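Local coordinates for HD domain-containing protein (Aquifex aeolicus, PDB 2HEK) that is of unknown function but binds zinc and guanosine-5'-diphosphate, and possibly hydrolyses dGTP, at residues D169-V175 with M216-Y221; R227-I231 with R312-V316. The contacts are given in a common frame with arbitrary orientation. Numbering follows the deposited sequence.

Interaction 1: D169-V175 with M216-Y221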
ATOM      1  N   ASP A 169       9.780 -11.078   6.288  1.00 22.84           N
ATOM      2  CA  ASP A 169      10.795 -11.413   5.289  1.00 22.49           C
ATOM      3  C   ASP A 169      10.438 -10.736   3.968  1.00 22.50           C
ATOM      4  O   ASP A 169      11.310 -10.153   3.344  1.00 23.41           O
ATOM      5  CB  ASP A 169      10.945 -12.934   5.112  1.00 21.74           C
ATOM      6  CG  ASP A 169      11.510 -13.634   6.371  1.00 24.90           C
ATOM      7  OD1 ASP A 169      11.946 -12.954   7.316  1.00 26.58           O
ATOM      8  OD2 ASP A 169      11.506 -14.879   6.418  1.00 26.83           O
ATOM      9  N   ALA A 170       9.156 -10.751   3.586  1.00 20.44           N
ATOM     10  CA  ALA A 170       8.719 -10.139   2.311  1.00 22.99           C
ATOM     11  C   ALA A 170       8.916  -8.633   2.391  1.00 22.28           C
ATOM     12  O   ALA A 170       9.369  -8.024   1.455  1.00 25.03           O
ATOM     13  CB  ALA A 170       7.268 -10.433   2.045  1.00 19.35           C
ATOM     14  N   TYR A 171       8.556  -8.038   3.524  1.00 27.13           N
ATOM     15  CA  TYR A 171       8.596  -6.588   3.711  1.00 24.51           C
ATOM     16  C   TYR A 171      10.032  -6.082   3.605  1.00 22.98           C
ATOM     17  O   TYR A 171      10.293  -5.068   2.966  1.00 22.55           O
ATOM     18  CB  TYR A 171       8.021  -6.233   5.104  1.00 23.46           C
ATOM     19  CG  TYR A 171       7.891  -4.749   5.363  1.00 19.09           C
ATOM     20  CD1 TYR A 171       6.737  -4.057   4.959  1.00 25.03           C
ATOM     21  CD2 TYR A 171       8.915  -4.035   6.053  1.00 21.92           C
ATOM     22  CE1 TYR A 171       6.603  -2.666   5.187  1.00 21.75           C
ATOM     23  CE2 TYR A 171       8.771  -2.666   6.346  1.00 22.35           C
ATOM     24  CZ  TYR A 171       7.592  -1.997   5.886  1.00 21.60           C
ATOM     25  OH  TYR A 171       7.424  -0.640   6.086  1.00 22.94           O
ATOM     26  N   PHE A 172      10.972  -6.773   4.234  1.00 22.07           N
ATOM     27  CA  PHE A 172      12.363  -6.296   4.243  1.00 24.81           C
ATOM     28  C   PHE A 172      13.145  -6.754   3.019  1.00 24.27           C
ATOM     29  O   PHE A 172      14.004  -6.026   2.544  1.00 27.73           O
ATOM     30  CB  PHE A 172      13.120  -6.755   5.505  1.00 26.73           C
ATOM     31  CG  PHE A 172      12.736  -5.993   6.750  1.00 31.38           C
ATOM     32  CD1 PHE A 172      11.571  -6.300   7.447  1.00 22.49           C
ATOM     33  CD2 PHE A 172      13.553  -4.988   7.243  1.00 38.38           C
ATOM     34  CE1 PHE A 172      11.198  -5.597   8.591  1.00 27.63           C
ATOM     35  CE2 PHE A 172      13.173  -4.269   8.429  1.00 40.55           C
ATOM     36  CZ  PHE A 172      11.971  -4.579   9.067  1.00 32.34           C
ATOM     37  N   CYS A 173      12.922  -7.973   2.538  1.00 25.46           N
ATOM     38  CA  CYS A 173      13.634  -8.393   1.296  1.00 25.97           C
ATOM     39  C   CYS A 173      13.179  -7.612   0.089  1.00 27.65           C
ATOM     40  O   CYS A 173      13.990  -7.358  -0.800  1.00 29.84           O
ATOM     41  CB  CYS A 173      13.510  -9.891   0.998  1.00 23.76           C
ATOM     42  SG  CYS A 173      14.337 -10.893   2.238  1.00 28.20           S
ATOM     43  N   GLY A 174      11.901  -7.222   0.083  1.00 27.50           N
ATOM     44  CA  GLY A 174      11.271  -6.508  -1.051  1.00 25.82           C
ATOM     45  C   GLY A 174      10.600  -7.485  -2.018  1.00 32.28           C
ATOM     46  O   GLY A 174      10.754  -7.349  -3.211  1.00 35.83           O
ATOM     47  N   VAL A 175       9.825  -8.450  -1.512  1.00 31.26           N
ATOM     48  CA  VAL A 175       9.195  -9.448  -2.358  1.00 32.15           C
ATOM     49  C   VAL A 175       7.739  -9.055  -2.582  1.00 37.29           C
ATOM     50  O   VAL A 175       6.886  -9.292  -1.761  1.00 40.89           O
ATOM     51  CB  VAL A 175       9.379 -10.890  -1.793  1.00 33.11           C
ATOM     52  CG1 VAL A 175       8.717 -11.944  -2.716  1.00 32.98           C
ATOM     53  CG2 VAL A 175      10.855 -11.190  -1.672  1.00 31.79           C
ATOM     54  N   MET A 216       7.884 -16.890  -1.250  1.00 22.64           N
ATOM     55  CA  MET A 216       9.041 -16.667  -0.381  1.00 24.21           C
ATOM     56  C   MET A 216      10.102 -17.750  -0.567  1.00 24.76           C
ATOM     57  O   MET A 216      11.297 -17.445  -0.556  1.00 26.37           O
ATOM     58  CB  MET A 216       8.634 -16.541   1.086  1.00 22.03           C
ATOM     59  CG  MET A 216       7.817 -15.261   1.375  1.00 24.84           C
ATOM     60  SD  MET A 216       8.696 -13.731   0.823  1.00 30.52           S
ATOM     61  CE  MET A 216      10.186 -13.793   1.784  1.00 23.57           C
ATOM     62  N   TYR A 217       9.678 -19.005  -0.722  1.00 25.12           N
ATOM     63  CA  TYR A 217      10.633 -20.105  -0.965  1.00 27.94           C
ATOM     64  C   TYR A 217      11.374 -19.977  -2.275  1.00 29.64           C
ATOM     65  O   TYR A 217      12.611 -20.066  -2.302  1.00 29.40           O
ATOM     66  CB  TYR A 217       9.963 -21.499  -0.839  1.00 31.96           C
ATOM     67  CG  TYR A 217       9.966 -21.909   0.589  1.00 35.89           C
ATOM     68  CD1 TYR A 217       8.932 -21.518   1.438  1.00 36.31           C
ATOM     69  CD2 TYR A 217      11.063 -22.568   1.133  1.00 38.42           C
ATOM     70  CE1 TYR A 217       8.973 -21.809   2.790  1.00 36.64           C
ATOM     71  CE2 TYR A 217      11.115 -22.882   2.488  1.00 38.66           C
ATOM     72  CZ  TYR A 217      10.059 -22.500   3.305  1.00 38.02           C
ATOM     73  OH  TYR A 217      10.078 -22.806   4.654  1.00 40.49           O
ATOM     74  N   VAL A 218      10.641 -19.741  -3.366  1.00 29.46           N
ATOM     75  CA  VAL A 218      11.320 -19.680  -4.663  1.00 32.39           C
ATOM     76  C   VAL A 218      12.170 -18.421  -4.815  1.00 33.11           C
ATOM     77  O   VAL A 218      13.266 -18.470  -5.401  1.00 32.78           O
ATOM     78  CB  VAL A 218      10.384 -19.892  -5.881  1.00 30.43           C
ATOM     79  CG1 VAL A 218       9.818 -21.301  -5.825  1.00 31.59           C
ATOM     80  CG2 VAL A 218       9.280 -18.829  -5.972  1.00 30.13           C
ATOM     81  N   GLN A 219      11.691 -17.309  -4.269  1.00 28.88           N
ATOM     82  CA  GLN A 219      12.391 -16.037  -4.504  1.00 31.28           C
ATOM     83  C   GLN A 219      13.558 -15.852  -3.525  1.00 27.75           C
ATOM     84  O   GLN A 219      14.630 -15.349  -3.912  1.00 25.86           O
ATOM     85  CB  GLN A 219      11.397 -14.850  -4.487  1.00 30.57           C
ATOM     86  CG  GLN A 219      11.998 -13.429  -4.611  1.00 37.68           C
ATOM     87  CD  GLN A 219      12.266 -13.007  -6.075  1.00 46.77           C
ATOM     88  OE1 GLN A 219      12.252 -13.842  -6.987  1.00 49.72           O
ATOM     89  NE2 GLN A 219      12.513 -11.703  -6.290  1.00 51.08           N
ATOM     90  N   VAL A 220      13.356 -16.238  -2.259  1.00 26.80           N
ATOM     91  CA  VAL A 220      14.336 -15.901  -1.203  1.00 23.83           C
ATOM     92  C   VAL A 220      15.025 -17.123  -0.559  1.00 26.03           C
ATOM     93  O   VAL A 220      16.256 -17.265  -0.655  1.00 29.02           O
ATOM     94  CB  VAL A 220      13.713 -15.007  -0.065  1.00 24.83           C
ATOM     95  CG1 VAL A 220      14.769 -14.731   1.003  1.00 26.04           C
ATOM     96  CG2 VAL A 220      13.137 -13.681  -0.626  1.00 23.01           C
ATOM     97  N   TYR A 221      14.257 -17.999   0.090  1.00 24.16           N
ATOM     98  CA  TYR A 221      14.879 -19.047   0.924  1.00 29.58           C
ATOM     99  C   TYR A 221      15.682 -20.035   0.049  1.00 29.45           C
ATOM    100  O   TYR A 221      16.708 -20.586   0.481  1.00 30.89           O
ATOM    101  CB  TYR A 221      13.836 -19.790   1.816  1.00 29.80           C
ATOM    102  CG  TYR A 221      12.879 -18.871   2.615  1.00 26.51           C
ATOM    103  CD1 TYR A 221      11.530 -19.205   2.761  1.00 25.45           C
ATOM    104  CD2 TYR A 221      13.337 -17.669   3.217  1.00 26.02           C
ATOM    105  CE1 TYR A 221      10.643 -18.383   3.491  1.00 25.18           C
ATOM    106  CE2 TYR A 221      12.444 -16.828   3.924  1.00 28.05           C
ATOM    107  CZ  TYR A 221      11.111 -17.211   4.070  1.00 27.13           C
ATOM    108  OH  TYR A 221      10.213 -16.388   4.768  1.00 26.76           O
TER
HETATM  109  O   HOH W   1      12.789  -9.581  -4.807  1.00 44.77           O
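A single flexible side chain can fill the gap between two helices, as Met216 does here. Its chi angles, all m, curl the thioether so that SD lies 3.8 Å from Ala170 CB and 3.9 Å from Val175 CB, while CE meets Asp169 CB at 3.5 Å. Val175 CG2 packs 3.5 Å from Val220 CG2, and Cys173 SG 4.1 Å from Val220 CG1. Gly174, with positive phi, is the first residue to leave helical angles, and the turn directs Val175 toward the other segment. At one polar margin a water accepts from Gln219 NE2 (2.6 Å) and donates weakly to Gly174 O (3.4 Å). At another, Tyr221 OH donates to Asp169 OD2 at 2.6 Å, although OD2 is less certainly placed; OD2 also hydrogen-bonds a glycerol, probably from the crystallisation liquor. The segment axes cross at 41°, joining helix 160-173, source of zinc ligand Asp161, to helix 203-221: a buried seam near the metal site of an HD-domain fold, the zinc about 9 Å from the Asp169 side chain.

Interaction 2: R227-I231 with R312-V316; sequences RILSI and RFDEV
A helix laid across a β-strand can be held by one bidentate ion pair flanked by aliphatic contacts, as here. Residues 227-231 are one turn of regular α-helix, closed by Ile231 N to Arg227 O at 2.9 Å; residues 312-316 are extended. The segment axes approach to 9.9 Å, with 120° between their N-to-C directions. In register, Arg227 CA lies 7.9 Å from Asp314 CA, and Ile228 CA 8.2 Å from Arg312 CA. Strand alternation directs the CA-to-CB bonds of Arg312, Asp314 and Val316 toward the helix and those of Phe313 and Glu315 away. Arg227 folds through m, m, m (-70°, -67°, -50°) with chi4 at 123°, and Asp314 takes chi1 t (-167°) and chi2 36°. The carboxylate thereby meets the guanidinium edge: NE of Arg227 donates to OD2 of Asp314 at 3.0 Å, and NH2 of Arg227 to OD1 of Asp314 at 3.1 Å.

Ile231 (m, t) brings CD1 to 4.1 Å from Asp314 CB and CG2 to 4.0 Å from Arg312 CD. Ile228 (t, p) places CD1 4.1 Å from Arg312 CB and also touches the GDP-binding residue His282. Arg312 (m, m, t, chi4 -68°) offers its aliphatic part here, while its NE forms a salt bridge with Glu235. Helix 224-240 thus covers one face of the antiparallel sheet, helix 292-305 packs against Phe313 and Glu315 on the other, and strand 349-356 pairs with 311-318.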
ATOM      1  N   ARG A 227      21.637 -19.947  -0.928  1.00 32.35           N
ATOM      2  CA  ARG A 227      21.955 -21.323  -0.537  1.00 31.05           C
ATOM      3  C   ARG A 227      23.476 -21.583  -0.486  1.00 30.86           C
ATOM      4  O   ARG A 227      23.964 -22.145   0.508  1.00 31.85           O
ATOM      5  CB  ARG A 227      21.236 -22.340  -1.424  1.00 30.18           C
ATOM      6  CG  ARG A 227      19.668 -22.415  -1.204  1.00 31.66           C
ATOM      7  CD  ARG A 227      19.248 -22.974   0.175  1.00 34.14           C
ATOM      8  NE  ARG A 227      19.933 -24.226   0.486  1.00 38.58           N
ATOM      9  CZ  ARG A 227      20.690 -24.449   1.571  1.00 44.29           C
ATOM     10  NH1 ARG A 227      20.839 -23.524   2.520  1.00 44.41           N
ATOM     11  NH2 ARG A 227      21.296 -25.629   1.726  1.00 46.23           N
ATOM     12  N   ILE A 228      24.222 -21.128  -1.487  1.00 28.37           N
ATOM     13  CA  ILE A 228      25.711 -21.358  -1.484  1.00 32.21           C
ATOM     14  C   ILE A 228      26.435 -20.598  -0.353  1.00 34.32           C
ATOM     15  O   ILE A 228      27.364 -21.124   0.293  1.00 35.15           O
ATOM     16  CB  ILE A 228      26.393 -21.164  -2.899  1.00 32.76           C
ATOM     17  CG1 ILE A 228      27.872 -21.622  -2.898  1.00 32.61           C
ATOM     18  CG2 ILE A 228      26.284 -19.721  -3.433  1.00 33.81           C
ATOM     19  CD1 ILE A 228      28.051 -23.148  -2.627  1.00 32.08           C
ATOM     20  N   LEU A 229      25.997 -19.370  -0.085  1.00 31.09           N
ATOM     21  CA  LEU A 229      26.515 -18.652   1.073  1.00 33.15           C
ATOM     22  C   LEU A 229      26.312 -19.426   2.378  1.00 31.06           C
ATOM     23  O   LEU A 229      27.208 -19.501   3.209  1.00 35.98           O
ATOM     24  CB  LEU A 229      25.875 -17.247   1.166  1.00 32.81           C
ATOM     25  CG  LEU A 229      26.269 -16.301   0.008  1.00 35.60           C
ATOM     26  CD1 LEU A 229      25.402 -15.004  -0.006  1.00 33.07           C
ATOM     27  CD2 LEU A 229      27.768 -15.954   0.085  1.00 33.69           C
ATOM     28  N   SER A 230      25.133 -20.005   2.561  1.00 32.59           N
ATOM     29  CA  SER A 230      24.826 -20.793   3.756  1.00 34.00           C
ATOM     30  C   SER A 230      25.677 -22.068   3.819  1.00 37.18           C
ATOM     31  O   SER A 230      26.132 -22.458   4.897  1.00 35.52           O
ATOM     32  CB  SER A 230      23.336 -21.147   3.790  1.00 38.16           C
ATOM     33  OG  SER A 230      23.032 -21.881   4.967  1.00 41.23           O
ATOM     34  N   ILE A 231      25.888 -22.699   2.663  1.00 37.87           N
ATOM     35  CA  ILE A 231      26.804 -23.852   2.546  1.00 39.23           C
ATOM     36  C   ILE A 231      28.215 -23.470   3.032  1.00 39.65           C
ATOM     37  O   ILE A 231      28.741 -24.132   3.912  1.00 42.98           O
ATOM     38  CB  ILE A 231      26.785 -24.449   1.129  1.00 38.76           C
ATOM     39  CG1 ILE A 231      25.431 -25.134   0.857  1.00 37.72           C
ATOM     40  CG2 ILE A 231      27.913 -25.460   0.900  1.00 39.84           C
ATOM     41  CD1 ILE A 231      25.239 -25.451  -0.596  1.00 35.04           C
ATOM     42  N   ARG A 312      30.256 -28.117  -4.874  1.00 41.58           N
ATOM     43  CA  ARG A 312      29.233 -28.347  -3.859  1.00 40.26           C
ATOM     44  C   ARG A 312      27.906 -28.687  -4.526  1.00 36.69           C
ATOM     45  O   ARG A 312      27.635 -28.225  -5.617  1.00 36.49           O
ATOM     46  CB  ARG A 312      29.098 -27.126  -2.936  1.00 42.60           C
ATOM     47  CG  ARG A 312      30.365 -26.844  -2.122  1.00 42.46           C
ATOM     48  CD  ARG A 312      30.533 -27.875  -1.000  1.00 42.95           C
ATOM     49  NE  ARG A 312      31.635 -27.548  -0.102  1.00 47.50           N
ATOM     50  CZ  ARG A 312      32.925 -27.575  -0.441  1.00 48.77           C
ATOM     51  NH1 ARG A 312      33.292 -27.886  -1.681  1.00 47.33           N
ATOM     52  NH2 ARG A 312      33.852 -27.269   0.467  1.00 51.08           N
ATOM     53  N   PHE A 313      27.114 -29.528  -3.871  1.00 36.65           N
ATOM     54  CA  PHE A 313      25.817 -29.950  -4.391  1.00 41.06           C
ATOM     55  C   PHE A 313      24.740 -29.505  -3.406  1.00 41.50           C
ATOM     56  O   PHE A 313      24.987 -29.403  -2.202  1.00 46.70           O
ATOM     57  CB  PHE A 313      25.795 -31.473  -4.633  1.00 42.04           C
ATOM     58  CG  PHE A 313      26.919 -31.940  -5.499  1.00 45.38           C
ATOM     59  CD1 PHE A 313      28.064 -32.501  -4.936  1.00 46.92           C
ATOM     60  CD2 PHE A 313      26.866 -31.759  -6.873  1.00 46.33           C
ATOM     61  CE1 PHE A 313      29.132 -32.904  -5.735  1.00 47.69           C
ATOM     62  CE2 PHE A 313      27.935 -32.148  -7.692  1.00 47.29           C
ATOM     63  CZ  PHE A 313      29.067 -32.722  -7.127  1.00 46.94           C
ATOM     64  N   ASP A 314      23.553 -29.213  -3.911  1.00 38.26           N
ATOM     65  CA  ASP A 314      22.475 -28.835  -3.018  1.00 38.36           C
ATOM     66  C   ASP A 314      21.189 -29.379  -3.594  1.00 38.87           C
ATOM     67  O   ASP A 314      20.919 -29.185  -4.773  1.00 39.06           O
ATOM     68  CB  ASP A 314      22.409 -27.305  -2.866  1.00 39.05           C
ATOM     69  CG  ASP A 314      21.514 -26.870  -1.707  1.00 42.28           C
ATOM     70  OD1 ASP A 314      21.484 -27.566  -0.673  1.00 45.66           O
ATOM     71  OD2 ASP A 314      20.824 -25.837  -1.823  1.00 42.83           O
ATOM     72  N   GLU A 315      20.421 -30.084  -2.764  1.00 40.19           N
ATOM     73  CA  GLU A 315      19.120 -30.611  -3.174  1.00 50.37           C
ATOM     74  C   GLU A 315      18.049 -30.000  -2.296  1.00 49.08           C
ATOM     75  O   GLU A 315      18.083 -30.128  -1.073  1.00 48.75           O
ATOM     76  CB  GLU A 315      19.084 -32.145  -3.072  1.00 50.90           C
ATOM     77  CG  GLU A 315      20.143 -32.843  -3.958  1.00 56.20           C
ATOM     78  CD  GLU A 315      20.095 -34.386  -3.916  1.00 56.30           C
ATOM     79  OE1 GLU A 315      19.090 -34.966  -3.454  1.00 61.73           O
ATOM     80  OE2 GLU A 315      21.068 -35.021  -4.375  1.00 62.89           O
ATOM     81  N   VAL A 316      17.115 -29.306  -2.933  1.00 50.62           N
ATOM     82  CA  VAL A 316      15.962 -28.717  -2.234  1.00 52.41           C
ATOM     83  C   VAL A 316      14.654 -29.357  -2.717  1.00 51.89           C
ATOM     84  O   VAL A 316      14.334 -29.321  -3.906  1.00 47.70           O
ATOM     85  CB  VAL A 316      15.904 -27.217  -2.481  1.00 53.34           C
ATOM     86  CG1 VAL A 316      14.583 -26.702  -2.047  1.00 55.02           C
ATOM     87  CG2 VAL A 316      17.027 -26.522  -1.753  1.00 53.76           C
TER

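In the fold
The two contacts come in series along the chain, interaction 1 closing before interaction 2 opens, with centres about 18 Å apart. Consecutive helices connect them: 203-221 carries the second half of interaction 1, and 224-240 begins interaction 2 just beyond a short link. They touch where Tyr221 O packs 3.5 Å from Arg227 CD. Interaction 1 is the deeper, its centre about 12 Å from that of the chain against about 17 Å, and it lies nearer the zinc site; interaction 2 ties the next helix to the three-stranded sheet near a bound GDP. The two consecutive helices thus run from near the zinc region to near a nucleotide pocket, sites that lie far apart.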